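Local coordinates for mevalonate kinase (Staphylococcus aureus, PDB 2X7I), which probably transfers a phosphate group from ATP to mevalonate, as a GHMP-family kinase of the mevalonate route to isoprenoids, at residues 215-220 with 230-235; 224-229 with 277-282; 16-21 with 264-269; 154-159 with 168-173; 26-31 with 158-163. One frame throughout, in Å; residues are numbered along the deposited sequence.

In the fold
From the N terminus, the chain leaves strand 6-16 through 16-21, the first half of contact 3, and enters strand 29-45 through 26-31, the first half of contact 5. Contact 4 opens at 154-159, just before contact 5 closes a long loop at 158-163; the two share Trp158 and Phe159, and contact 4 closes a few residues later at 168-173. Contact 1 pairs helices 203-222 and 226-243. Contact 2 opens between its two halves and closes last, at strand 276-280, so contacts 1 and 2 cross. Contact 3 closes at 264-269. Its span encloses contacts 1, 4 and 5 and crosses contact 2. It ties the N-terminal strands to the four-stranded sheet.

Contact 1 (215-220 with 230-235); sequences LRASDV and ADIFNE
Arg216 reaches across to Asp231 and Glu235 on the facing helix, and its side chain crosses each of them at about a right angle. Asp231 OD2 and Glu235 OE2 both lie at the edge of the guanidinium, in its plane. Arg216 NH2 serves both. It makes a hydrogen bond of 3.3 Å to Glu235 OE2, and a salt bridge of 3.3 Å links it to Asp231 OD2. Arg216 NH1 adds a weak bond of 3.4 Å to Glu235 OE2. The Glu235 carboxylate is turned 62° from the guanidinium plane, and NH2 meets OE2 from above the carboxylate. The two segments belong to helices 203-222 and 226-243, an antiparallel helical hairpin in the C-terminal GHMP kinase region, with segment axes 161° apart in direction. Under the ion pairs the contact turns apolar. Ile232 runs past Arg216 in the opposite direction and lays CG1 over one face of the guanidinium. Ile232 CD1 goes on to the backbone of the partner helix, 3.6 Å from Ala217 N. The same methyl touches Val220 CG2 at 3.8 Å and Ala217 CB at 4.2 Å. Ile18, from a loop of the N-terminal half, packs on both Ala217 and Ile232.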
# COMPACT_ATOMS: atom_id res chain seq x y z
N LEU A 215 -0.46 -3.87 -19.67
CA LEU A 215 0.54 -4.45 -20.56
C LEU A 215 1.51 -3.38 -21.05
O LEU A 215 2.72 -3.58 -21.05
CB LEU A 215 -0.12 -5.17 -21.74
CG LEU A 215 0.81 -5.85 -22.75
CD1 LEU A 215 1.83 -6.75 -22.04
CD2 LEU A 215 -0.00 -6.64 -23.79
N ARG A 216 0.97 -2.23 -21.46
CA ARG A 216 1.82 -1.11 -21.85
C ARG A 216 2.61 -0.54 -20.66
O ARG A 216 3.73 -0.09 -20.84
CB ARG A 216 0.98 0.00 -22.47
CG ARG A 216 0.29 -0.38 -23.77
CD ARG A 216 -0.76 0.67 -24.14
NE ARG A 216 -0.24 2.05 -24.07
CZ ARG A 216 -0.99 3.14 -24.24
NH1 ARG A 216 -2.29 3.03 -24.51
NH2 ARG A 216 -0.43 4.34 -24.16
N ALA A 217 2.01 -0.55 -19.48
CA ALA A 217 2.67 -0.06 -18.26
C ALA A 217 3.90 -0.88 -17.86
O ALA A 217 4.85 -0.34 -17.31
CB ALA A 217 1.68 -0.04 -17.11
N SER A 218 3.86 -2.18 -18.12
CA SER A 218 4.98 -3.06 -17.79
C SER A 218 6.21 -2.68 -18.59
O SER A 218 7.29 -2.56 -18.03
CB SER A 218 4.61 -4.53 -18.03
OG SER A 218 4.25 -4.78 -19.38
N ASP A 219 6.05 -2.49 -19.90
CA ASP A 219 7.16 -2.07 -20.76
C ASP A 219 7.63 -0.65 -20.42
O ASP A 219 8.83 -0.40 -20.28
CB ASP A 219 6.76 -2.15 -22.24
CG ASP A 219 6.85 -3.57 -22.78
OD1 ASP A 219 5.78 -4.19 -22.98
OD2 ASP A 219 7.99 -4.05 -23.00
N VAL A 220 6.68 0.26 -20.27
CA VAL A 220 6.95 1.64 -19.86
C VAL A 220 7.79 1.71 -18.58
O VAL A 220 8.69 2.52 -18.47
CB VAL A 220 5.62 2.41 -19.68
CG1 VAL A 220 5.75 3.53 -18.66
CG2 VAL A 220 5.13 2.93 -21.04
N ALA A 230 2.58 8.68 -17.57
CA ALA A 230 1.63 9.79 -17.49
C ALA A 230 0.48 9.62 -18.50
O ALA A 230 -0.70 9.72 -18.16
CB ALA A 230 2.35 11.12 -17.70
N ASP A 231 0.83 9.35 -19.75
CA ASP A 231 -0.15 9.03 -20.79
C ASP A 231 -1.09 7.92 -20.31
O ASP A 231 -2.31 8.09 -20.30
CB ASP A 231 0.58 8.63 -22.07
CG ASP A 231 -0.35 8.15 -23.17
OD1 ASP A 231 -1.58 8.30 -23.06
OD2 ASP A 231 0.16 7.60 -24.16
N ILE A 232 -0.51 6.80 -19.88
CA ILE A 232 -1.28 5.65 -19.40
C ILE A 232 -2.21 5.99 -18.23
O ILE A 232 -3.36 5.57 -18.22
CB ILE A 232 -0.34 4.46 -19.04
CG1 ILE A 232 0.26 3.88 -20.33
CG2 ILE A 232 -1.08 3.38 -18.28
CD1 ILE A 232 1.42 2.96 -20.10
N PHE A 233 -1.72 6.77 -17.27
CA PHE A 233 -2.57 7.22 -16.15
C PHE A 233 -3.79 7.98 -16.68
O PHE A 233 -4.91 7.72 -16.27
CB PHE A 233 -1.80 8.14 -15.20
CG PHE A 233 -1.13 7.43 -14.04
CD1 PHE A 233 -0.57 6.16 -14.18
CD2 PHE A 233 -1.03 8.06 -12.81
CE1 PHE A 233 0.04 5.53 -13.10
CE2 PHE A 233 -0.42 7.44 -11.73
CZ PHE A 233 0.12 6.17 -11.89
N ASN A 234 -3.56 8.92 -17.61
CA ASN A 234 -4.62 9.78 -18.13
C ASN A 234 -5.61 9.01 -19.02
O ASN A 234 -6.81 9.31 -19.03
CB ASN A 234 -4.02 10.97 -18.89
CG ASN A 234 -3.32 11.96 -17.96
OD1 ASN A 234 -3.85 12.30 -16.89
ND2 ASN A 234 -2.15 12.45 -18.38
N GLU A 235 -5.10 8.01 -19.73
CA GLU A 235 -5.96 7.10 -20.50
C GLU A 235 -6.83 6.24 -19.60
O GLU A 235 -8.02 6.07 -19.88
CB GLU A 235 -5.13 6.20 -21.44
CG GLU A 235 -4.45 7.00 -22.54
CD GLU A 235 -4.08 6.17 -23.77
OE1 GLU A 235 -4.91 5.34 -24.22
OE2 GLU A 235 -2.98 6.39 -24.31

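Contact 2 (224-229 with 277-282); sequences HKFEAL and LLLAKD
Phe226 and Leu279 bring the first turn of helix 226-243 onto a face of the antiparallel four-stranded sheet of the C-terminal region, through strand 276-280. The contact is made by van der Waals packing. Its tight part is the far end of the Phe226 ring. Phe226 CB points toward the strand, and CG stands anti to the backbone N (chi1 -175°). Phe226 CZ lies 3.2 Å from Ala280 O and 3.9 Å from Leu279 CB. Phe226 and Leu279 run alongside each other in opposite senses, with Phe226 CE1 4.1 Å from Leu279 CD1. Leu229, one turn on, meets the same methyl more loosely, with its CG 4.4 Å from Leu279 CD1. Ile263 and Leu306 also touch the Phe226 side chain. Packing thins out just past the strand, at the exposed Lys281, whose chain runs away from the helix. Its CA is 4.1 Å from Phe226 CE2, and its CG is 4.4 Å from that same ring carbon.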
# COMPACT_ATOMS: atom_id res chain seq x y z
N HIS A 224 11.80 2.80 -18.11
CA HIS A 224 11.97 4.02 -17.32
C HIS A 224 11.38 5.27 -17.98
O HIS A 224 11.99 6.33 -17.95
CB HIS A 224 13.46 4.24 -17.00
CG HIS A 224 14.17 3.01 -16.53
ND1 HIS A 224 13.84 2.37 -15.35
CD2 HIS A 224 15.18 2.30 -17.08
CE1 HIS A 224 14.62 1.32 -15.19
NE2 HIS A 224 15.44 1.25 -16.23
N LYS A 225 10.18 5.12 -18.54
CA LYS A 225 9.55 6.18 -19.31
C LYS A 225 8.40 6.82 -18.52
O LYS A 225 7.27 6.34 -18.54
CB LYS A 225 9.04 5.61 -20.64
CG LYS A 225 8.79 6.64 -21.72
CD LYS A 225 8.31 5.99 -23.02
CE LYS A 225 9.16 4.80 -23.52
NZ LYS A 225 8.61 3.43 -23.13
N PHE A 226 8.71 7.93 -17.86
CA PHE A 226 7.77 8.64 -17.01
C PHE A 226 6.63 9.30 -17.80
O PHE A 226 5.47 9.22 -17.39
CB PHE A 226 8.53 9.69 -16.19
CG PHE A 226 7.68 10.43 -15.19
CD1 PHE A 226 7.07 9.75 -14.15
CD2 PHE A 226 7.52 11.81 -15.27
CE1 PHE A 226 6.30 10.42 -13.21
CE2 PHE A 226 6.75 12.49 -14.34
CZ PHE A 226 6.14 11.80 -13.31
N GLU A 227 6.96 9.97 -18.90
CA GLU A 227 5.95 10.56 -19.80
C GLU A 227 4.90 9.55 -20.28
O GLU A 227 3.70 9.85 -20.30
CB GLU A 227 6.61 11.28 -20.99
CG GLU A 227 7.69 10.48 -21.79
CD GLU A 227 7.18 9.74 -23.03
OE1 GLU A 227 8.01 9.41 -23.91
OE2 GLU A 227 5.96 9.50 -23.15
N ALA A 228 5.36 8.36 -20.66
CA ALA A 228 4.45 7.32 -21.13
C ALA A 228 3.54 6.81 -20.01
O ALA A 228 2.36 6.54 -20.23
CB ALA A 228 5.21 6.18 -21.75
N LEU A 229 4.08 6.69 -18.80
CA LEU A 229 3.25 6.34 -17.64
C LEU A 229 2.21 7.42 -17.37
O LEU A 229 1.09 7.12 -16.98
CB LEU A 229 4.10 6.08 -16.39
CG LEU A 229 3.34 5.44 -15.22
CD1 LEU A 229 2.79 4.06 -15.59
CD2 LEU A 229 4.21 5.35 -13.98
N LEU A 277 -3.84 9.07 -7.32
CA LEU A 277 -2.42 9.14 -7.66
C LEU A 277 -2.20 10.26 -8.68
O LEU A 277 -2.80 10.23 -9.76
CB LEU A 277 -1.95 7.79 -8.23
CG LEU A 277 -2.38 6.53 -7.48
CD1 LEU A 277 -2.00 5.27 -8.24
CD2 LEU A 277 -1.78 6.49 -6.09
N LEU A 278 -1.36 11.23 -8.34
CA LEU A 278 -1.03 12.33 -9.27
C LEU A 278 0.46 12.33 -9.57
O LEU A 278 1.27 12.17 -8.67
CB LEU A 278 -1.43 13.70 -8.68
CG LEU A 278 -2.90 13.86 -8.28
CD1 LEU A 278 -3.13 15.18 -7.52
CD2 LEU A 278 -3.79 13.79 -9.50
N LEU A 279 0.81 12.52 -10.84
CA LEU A 279 2.19 12.47 -11.27
C LEU A 279 2.74 13.88 -11.45
O LEU A 279 2.12 14.73 -12.08
CB LEU A 279 2.31 11.68 -12.58
CG LEU A 279 1.96 10.18 -12.52
CD1 LEU A 279 2.39 9.49 -13.81
CD2 LEU A 279 2.60 9.49 -11.32
N ALA A 280 3.91 14.12 -10.86
CA ALA A 280 4.59 15.41 -10.94
C ALA A 280 6.02 15.15 -11.38
O ALA A 280 6.58 14.10 -11.08
CB ALA A 280 4.58 16.09 -9.59
N LYS A 281 6.59 16.12 -12.09
CA LYS A 281 7.93 15.98 -12.65
C LYS A 281 9.03 16.15 -11.60
O LYS A 281 10.09 15.52 -11.71
CB LYS A 281 8.15 17.01 -13.77
CG LYS A 281 7.20 16.84 -14.95
CD LYS A 281 7.43 17.91 -16.04
CE LYS A 281 6.82 17.51 -17.38
NZ LYS A 281 7.28 18.42 -18.49
N ASP A 282 8.80 17.00 -10.60
CA ASP A 282 9.83 17.32 -9.60
C ASP A 282 9.24 17.52 -8.22
O ASP A 282 8.01 17.60 -8.06
CB ASP A 282 10.66 18.55 -10.04
CG ASP A 282 9.83 19.82 -10.17
OD1 ASP A 282 8.80 19.97 -9.48
OD2 ASP A 282 10.23 20.71 -10.96

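Contact 3 (16-21 with 264-269); sequences ILIGEH and AGKLTG
Two bends carry Lys266 NZ to the carbonyl of Leu17: chi3 (-74°) turns CE and chi4 (-70°) turns NZ. Lys266 NZ donates to Leu17 O at 2.7 Å, tilted out of the carbonyl plane. It also donates to Leu267 O in its own segment, at 2.7 Å. A water 3.2 Å from Lys266 NZ is a third partner, and it also accepts from Gly19 N. The buried ammonium is thus gripped by two carbonyls and a water. Further along, the two backbones lie close. Gly269 CA makes a CH...O contact of 3.3 Å with Gly19 O. One water collects Ile16 O, Gly19 O and Gly269 N, and another joins His21 N to Gly269 O. Gly269 has a positive phi (70°), which favours glycine. Thr268 CG2 packs 3.7 Å from Ile16 O, while its OG1 bonds to Ser275 N. Thr268 and Gly269 belong to a glycine-rich sequence characteristic of GHMP kinases. A citrate, probably from crystallisation, lies about 3 Å from the His21 side chain and may mark a pocket. The loop after strand 6-16 here meets the end of strand 264-267, at the margin of the C-terminal sheet. Leu17 and Ile18 bond through their backbones to Ile30 of strand 29-45. Ile18 packs on Val214 of helix 203-222, and Lys266 on Phe233 of helix 226-243.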
# COMPACT_ATOMS: atom_id res chain seq x y z
N ILE A 16 -1.13 -0.34 -5.94
CA ILE A 16 -1.50 -0.88 -7.23
C ILE A 16 -1.61 0.34 -8.14
O ILE A 16 -2.59 1.09 -8.06
CB ILE A 16 -2.85 -1.64 -7.19
CG1 ILE A 16 -2.83 -2.78 -6.16
CG2 ILE A 16 -3.19 -2.19 -8.56
CD1 ILE A 16 -1.74 -3.82 -6.40
N LEU A 17 -0.59 0.57 -8.95
CA LEU A 17 -0.58 1.71 -9.87
C LEU A 17 -1.74 1.61 -10.86
O LEU A 17 -2.44 2.59 -11.10
CB LEU A 17 0.73 1.76 -10.64
CG LEU A 17 1.97 2.23 -9.88
CD1 LEU A 17 3.12 2.31 -10.87
CD2 LEU A 17 1.76 3.57 -9.20
N ILE A 18 -1.91 0.42 -11.42
CA ILE A 18 -2.98 0.12 -12.37
C ILE A 18 -3.43 -1.29 -12.06
O ILE A 18 -2.60 -2.17 -11.85
CB ILE A 18 -2.51 0.15 -13.82
CG1 ILE A 18 -1.71 1.40 -14.13
CG2 ILE A 18 -3.69 0.06 -14.79
CD1 ILE A 18 -0.71 1.19 -15.26
N GLY A 19 -4.74 -1.50 -12.05
CA GLY A 19 -5.31 -2.80 -11.73
C GLY A 19 -6.35 -2.69 -10.63
O GLY A 19 -6.43 -1.66 -9.96
N GLU A 20 -7.14 -3.74 -10.46
CA GLU A 20 -8.21 -3.74 -9.48
C GLU A 20 -7.72 -3.90 -8.05
O GLU A 20 -6.60 -4.30 -7.79
CB GLU A 20 -9.28 -4.80 -9.82
CG GLU A 20 -8.85 -6.26 -9.68
CD GLU A 20 -9.75 -7.22 -10.49
OE1 GLU A 20 -10.88 -7.52 -10.03
OE2 GLU A 20 -9.33 -7.64 -11.59
N HIS A 21 -8.61 -3.55 -7.13
CA HIS A 21 -8.40 -3.73 -5.71
C HIS A 21 -8.29 -5.21 -5.34
O HIS A 21 -9.01 -6.04 -5.89
CB HIS A 21 -9.57 -3.07 -4.96
CG HIS A 21 -9.58 -3.34 -3.49
ND1 HIS A 21 -10.42 -4.26 -2.91
CD2 HIS A 21 -8.87 -2.79 -2.47
CE1 HIS A 21 -10.22 -4.28 -1.60
NE2 HIS A 21 -9.29 -3.39 -1.31
N ALA A 264 -0.64 14.19 -14.64
CA ALA A 264 -1.50 13.02 -14.80
C ALA A 264 -2.21 12.68 -13.49
O ALA A 264 -1.75 13.08 -12.42
CB ALA A 264 -0.68 11.82 -15.30
N GLY A 265 -3.30 11.94 -13.60
CA GLY A 265 -4.10 11.55 -12.44
C GLY A 265 -4.95 10.32 -12.72
O GLY A 265 -5.44 10.13 -13.84
N LYS A 266 -5.11 9.47 -11.70
CA LYS A 266 -6.05 8.35 -11.73
C LYS A 266 -6.38 7.87 -10.34
O LYS A 266 -5.71 8.20 -9.37
CB LYS A 266 -5.49 7.17 -12.55
CG LYS A 266 -4.37 6.35 -11.88
CD LYS A 266 -3.92 5.18 -12.74
CE LYS A 266 -4.93 4.03 -12.78
NZ LYS A 266 -5.03 3.28 -11.50
N LEU A 267 -7.44 7.07 -10.24
CA LEU A 267 -7.82 6.42 -9.00
C LEU A 267 -7.24 5.02 -8.99
O LEU A 267 -7.04 4.41 -10.04
CB LEU A 267 -9.34 6.34 -8.90
CG LEU A 267 -10.10 7.67 -8.95
CD1 LEU A 267 -11.61 7.43 -8.92
CD2 LEU A 267 -9.68 8.59 -7.81
N THR A 268 -6.96 4.50 -7.81
CA THR A 268 -6.49 3.13 -7.68
C THR A 268 -7.67 2.17 -7.74
O THR A 268 -8.82 2.58 -7.63
CB THR A 268 -5.73 2.90 -6.36
OG1 THR A 268 -6.60 3.18 -5.25
CG2 THR A 268 -4.51 3.79 -6.31
N GLY A 269 -7.38 0.89 -7.94
CA GLY A 269 -8.38 -0.17 -7.79
C GLY A 269 -9.47 -0.17 -8.84
O GLY A 269 -10.62 -0.48 -8.56
O HOH W 1 -5.00 0.74 -9.38
O HOH W 2 -6.89 0.87 -12.47
O HOH W 3 -11.54 -2.90 -7.89

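Contact 4 (154-159 with 168-173); sequences GKPVWF and KTLSLD
The Pro156 ring presents CD and CG to the carbonyl of Lys168. Pro156 CD is 3.1 Å from Lys168 O, and Pro156 CG is 3.6 Å from that oxygen. Segment 154-159 leads into the first strand of the beta hairpin 157-160/163-166, and 168-173 follows its second strand, so the contact lies at the open end of the hairpin, where Pro156 and Leu167 are still joined by a backbone hydrogen bond. Leu170 crosses the proline obliquely, with its CD1 4.2 Å from Pro156 CG. Val32 of strand 29-45 touches both Pro156 and Leu170. Gly154, with positive phi, leads out of helix 145-153 into the first segment. Beyond the hairpin the second segment runs on toward strand 175-180. On the solvent side the meeting is polar and loose. Lys155 and Thr169 cross at about a right angle, and Lys155 NZ stays 3.9 Å from Thr169 OG1. The lysine chain is bent at its end, where chi4 (47°) places NZ. Waters bridge the segments here. One donates to Gly154 O and accepts from Leu170 N at 2.8 Å, linking two backbones that do not bond directly. A second also donates to Gly154 O. It lies 2.6 Å from Thr169 OG1 and takes a weak bond of 3.4 Å from Lys155 NZ.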
# COMPACT_ATOMS: atom_id res chain seq x y z
N GLY A 154 10.78 -5.67 -2.47
CA GLY A 154 11.08 -4.27 -2.76
C GLY A 154 11.11 -3.97 -4.26
O GLY A 154 11.74 -2.99 -4.70
N LYS A 155 10.43 -4.80 -5.03
CA LYS A 155 10.40 -4.67 -6.49
C LYS A 155 8.96 -4.63 -7.01
O LYS A 155 8.04 -5.12 -6.33
CB LYS A 155 11.16 -5.83 -7.11
CG LYS A 155 12.66 -5.78 -6.85
CD LYS A 155 13.29 -7.16 -7.00
CE LYS A 155 14.81 -7.09 -6.95
NZ LYS A 155 15.28 -6.24 -5.82
N PRO A 156 8.74 -4.06 -8.21
CA PRO A 156 7.41 -4.10 -8.78
C PRO A 156 7.01 -5.53 -9.15
O PRO A 156 7.87 -6.32 -9.51
CB PRO A 156 7.52 -3.23 -10.05
CG PRO A 156 8.78 -2.50 -9.95
CD PRO A 156 9.68 -3.35 -9.10
N VAL A 157 5.73 -5.85 -9.02
CA VAL A 157 5.18 -7.13 -9.43
C VAL A 157 4.11 -6.88 -10.50
O VAL A 157 3.24 -6.03 -10.32
CB VAL A 157 4.53 -7.88 -8.25
CG1 VAL A 157 3.80 -9.13 -8.74
CG2 VAL A 157 5.59 -8.23 -7.20
N TRP A 158 4.20 -7.62 -11.59
CA TRP A 158 3.36 -7.42 -12.76
C TRP A 158 2.55 -8.69 -12.98
O TRP A 158 3.15 -9.76 -13.14
CB TRP A 158 4.25 -7.11 -13.97
CG TRP A 158 3.59 -7.24 -15.32
CD1 TRP A 158 2.33 -6.81 -15.66
CD2 TRP A 158 4.15 -7.82 -16.51
NE1 TRP A 158 2.08 -7.10 -16.98
CE2 TRP A 158 3.17 -7.72 -17.52
CE3 TRP A 158 5.38 -8.42 -16.81
CZ2 TRP A 158 3.39 -8.19 -18.83
CZ3 TRP A 158 5.59 -8.89 -18.10
CH2 TRP A 158 4.61 -8.77 -19.10
N PHE A 159 1.22 -8.58 -12.96
CA PHE A 159 0.30 -9.68 -13.33
C PHE A 159 -0.26 -9.43 -14.73
O PHE A 159 -0.65 -8.31 -15.04
CB PHE A 159 -0.89 -9.73 -12.36
CG PHE A 159 -0.61 -10.36 -11.00
CD1 PHE A 159 0.69 -10.62 -10.55
CD2 PHE A 159 -1.67 -10.66 -10.15
CE1 PHE A 159 0.91 -11.19 -9.30
CE2 PHE A 159 -1.46 -11.21 -8.90
CZ PHE A 159 -0.17 -11.48 -8.46
N LYS A 168 12.57 -5.43 -12.12
CA LYS A 168 13.72 -4.84 -11.44
C LYS A 168 13.26 -3.62 -10.64
O LYS A 168 12.16 -3.11 -10.87
CB LYS A 168 14.80 -4.46 -12.45
CG LYS A 168 15.45 -5.68 -13.08
CD LYS A 168 15.93 -5.45 -14.52
CE LYS A 168 17.41 -5.19 -14.60
NZ LYS A 168 17.88 -5.18 -16.01
N THR A 169 14.10 -3.16 -9.71
CA THR A 169 13.76 -2.03 -8.83
C THR A 169 13.17 -0.85 -9.61
O THR A 169 13.61 -0.53 -10.70
CB THR A 169 15.01 -1.54 -8.04
OG1 THR A 169 15.32 -2.49 -7.01
CG2 THR A 169 14.76 -0.19 -7.37
N LEU A 170 12.16 -0.20 -9.03
CA LEU A 170 11.47 0.90 -9.70
C LEU A 170 12.40 2.10 -9.90
O LEU A 170 13.04 2.57 -8.96
CB LEU A 170 10.21 1.32 -8.94
CG LEU A 170 9.25 2.22 -9.75
CD1 LEU A 170 8.77 1.52 -11.02
CD2 LEU A 170 8.07 2.67 -8.90
N SER A 171 12.48 2.56 -11.14
CA SER A 171 13.27 3.72 -11.47
C SER A 171 12.56 4.54 -12.54
O SER A 171 12.68 4.26 -13.74
CB SER A 171 14.65 3.30 -11.94
OG SER A 171 15.49 4.44 -12.05
N LEU A 172 11.79 5.52 -12.09
CA LEU A 172 11.17 6.50 -12.96
C LEU A 172 11.58 7.87 -12.46
O LEU A 172 11.54 8.14 -11.25
CB LEU A 172 9.65 6.35 -12.96
CG LEU A 172 9.14 5.00 -13.49
CD1 LEU A 172 7.67 4.75 -13.18
CD2 LEU A 172 9.38 4.91 -14.99
N ASP A 173 12.01 8.72 -13.39
CA ASP A 173 12.45 10.07 -13.08
C ASP A 173 11.23 10.97 -12.84
O ASP A 173 10.80 11.72 -13.73
CB ASP A 173 13.33 10.60 -14.22
CG ASP A 173 13.89 11.99 -13.95
OD1 ASP A 173 14.39 12.61 -14.93
OD2 ASP A 173 13.85 12.46 -12.80
O HOH W 4 10.96 -1.17 -6.75
O HOH W 5 14.76 -3.17 -4.52

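Contact 5 (26-31 with 158-163); sequences GEPAIA and WFQKGH
Ala29 and Phe159 form the antiparallel hydrogen-bonded pair at the centre of this contact. Phe159 N donates to Ala29 O at 2.9 Å, and Ala29 N returns a bond of 3.2 Å to Phe159 O. The next pair, Ile30 with Trp158, is non-hydrogen-bonded. Within its own strand Trp158 NE1 bonds to Gln160 OE1 at 3.0 Å. That oxygen lies in the indole plane and offers an in-plane lone pair, which would help fix the rotation of the indole and the amide. Gln160 NE2 bonds to Gly211 O. Past the paired residues the two chain segments are joined by softer links. Pro28 CA makes a CH...O contact with Phe159 O, and Gly26 CA makes one of 3.4 Å with Lys161 O. A water spans Gly26 N and His163 O beside the type II' turn 160-163. Glu27 O sits at the edge of the Phe159 ring, in its plane, and 3.0 Å from Phe159 CB. Ile30 crosses the indole at an angle, with CG1 4.1 Å from Trp158 CD1. Strands 29-45 and 157-160 are neighbours in the mixed N-terminal sheet. Ile30 and Trp158 face helix 203-222, while Phe159 packs on Ile146 of helix 145-153 and on Ala164 of strand 163-166.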
# COMPACT_ATOMS: atom_id res chain seq x y z
N GLY A 26 -3.97 -14.02 -12.16
CA GLY A 26 -4.87 -14.21 -13.29
C GLY A 26 -5.50 -12.92 -13.76
O GLY A 26 -5.97 -12.85 -14.87
N GLU A 27 -5.50 -11.90 -12.91
CA GLU A 27 -6.07 -10.60 -13.22
C GLU A 27 -4.91 -9.59 -13.41
O GLU A 27 -3.91 -9.68 -12.70
CB GLU A 27 -6.96 -10.15 -12.06
CG GLU A 27 -8.10 -11.13 -11.72
CD GLU A 27 -8.84 -10.80 -10.43
OE1 GLU A 27 -8.25 -10.18 -9.53
OE2 GLU A 27 -10.01 -11.19 -10.29
N PRO A 28 -5.05 -8.64 -14.35
CA PRO A 28 -3.94 -7.70 -14.59
C PRO A 28 -3.73 -6.64 -13.50
O PRO A 28 -4.69 -6.07 -12.98
CB PRO A 28 -4.33 -7.02 -15.91
CG PRO A 28 -5.46 -7.78 -16.44
CD PRO A 28 -6.16 -8.39 -15.28
N ALA A 29 -2.47 -6.38 -13.18
CA ALA A 29 -2.11 -5.39 -12.19
C ALA A 29 -0.61 -5.04 -12.24
O ALA A 29 0.22 -5.85 -12.64
CB ALA A 29 -2.48 -5.88 -10.79
N ILE A 30 -0.28 -3.82 -11.83
CA ILE A 30 1.09 -3.45 -11.52
C ILE A 30 1.16 -2.86 -10.11
O ILE A 30 0.65 -1.78 -9.85
CB ILE A 30 1.65 -2.44 -12.54
CG1 ILE A 30 1.74 -3.11 -13.92
CG2 ILE A 30 3.01 -1.92 -12.07
CD1 ILE A 30 2.92 -2.69 -14.75
N ALA A 31 1.81 -3.60 -9.21
CA ALA A 31 2.02 -3.17 -7.84
C ALA A 31 3.47 -2.74 -7.67
O ALA A 31 4.37 -3.31 -8.29
CB ALA A 31 1.69 -4.29 -6.90
N TRP A 158 4.20 -7.62 -11.59
CA TRP A 158 3.36 -7.42 -12.76
C TRP A 158 2.55 -8.69 -12.98
O TRP A 158 3.15 -9.76 -13.14
CB TRP A 158 4.25 -7.11 -13.97
CG TRP A 158 3.59 -7.24 -15.32
CD1 TRP A 158 2.33 -6.81 -15.66
CD2 TRP A 158 4.15 -7.82 -16.51
NE1 TRP A 158 2.08 -7.10 -16.98
CE2 TRP A 158 3.17 -7.72 -17.52
CE3 TRP A 158 5.38 -8.42 -16.81
CZ2 TRP A 158 3.39 -8.19 -18.83
CZ3 TRP A 158 5.59 -8.89 -18.10
CH2 TRP A 158 4.61 -8.77 -19.10
N PHE A 159 1.22 -8.58 -12.96
CA PHE A 159 0.30 -9.68 -13.33
C PHE A 159 -0.26 -9.43 -14.73
O PHE A 159 -0.65 -8.31 -15.04
CB PHE A 159 -0.89 -9.73 -12.36
CG PHE A 159 -0.61 -10.36 -11.00
CD1 PHE A 159 0.69 -10.62 -10.55
CD2 PHE A 159 -1.67 -10.66 -10.15
CE1 PHE A 159 0.91 -11.19 -9.30
CE2 PHE A 159 -1.46 -11.21 -8.90
CZ PHE A 159 -0.17 -11.48 -8.46
N GLN A 160 -0.33 -10.47 -15.56
CA GLN A 160 -0.97 -10.38 -16.88
C GLN A 160 -1.43 -11.75 -17.37
O GLN A 160 -0.62 -12.68 -17.41
CB GLN A 160 0.01 -9.84 -17.93
CG GLN A 160 -0.65 -9.31 -19.20
CD GLN A 160 -1.18 -7.89 -19.03
OE1 GLN A 160 -0.51 -7.05 -18.43
NE2 GLN A 160 -2.37 -7.63 -19.55
N LYS A 161 -2.69 -11.87 -17.80
CA LYS A 161 -3.18 -13.11 -18.42
C LYS A 161 -2.92 -14.30 -17.50
O LYS A 161 -3.42 -14.32 -16.39
CB LYS A 161 -2.57 -13.31 -19.82
CG LYS A 161 -3.16 -12.44 -20.93
CD LYS A 161 -2.61 -12.87 -22.30
CE LYS A 161 -3.51 -12.46 -23.46
NZ LYS A 161 -3.25 -13.27 -24.69
N GLY A 162 -2.10 -15.26 -17.93
CA GLY A 162 -1.82 -16.47 -17.15
C GLY A 162 -0.41 -16.54 -16.60
O GLY A 162 0.10 -17.62 -16.31
N HIS A 163 0.24 -15.38 -16.45
CA HIS A 163 1.60 -15.33 -15.90
C HIS A 163 1.80 -14.13 -14.97
O HIS A 163 1.02 -13.17 -15.02
CB HIS A 163 2.67 -15.37 -17.01
CG HIS A 163 2.71 -14.17 -17.90
ND1 HIS A 163 3.52 -13.09 -17.66
CD2 HIS A 163 2.07 -13.90 -19.07
CE1 HIS A 163 3.37 -12.20 -18.63
NE2 HIS A 163 2.49 -12.66 -19.49
O HOH W 6 -1.78 -12.60 -13.62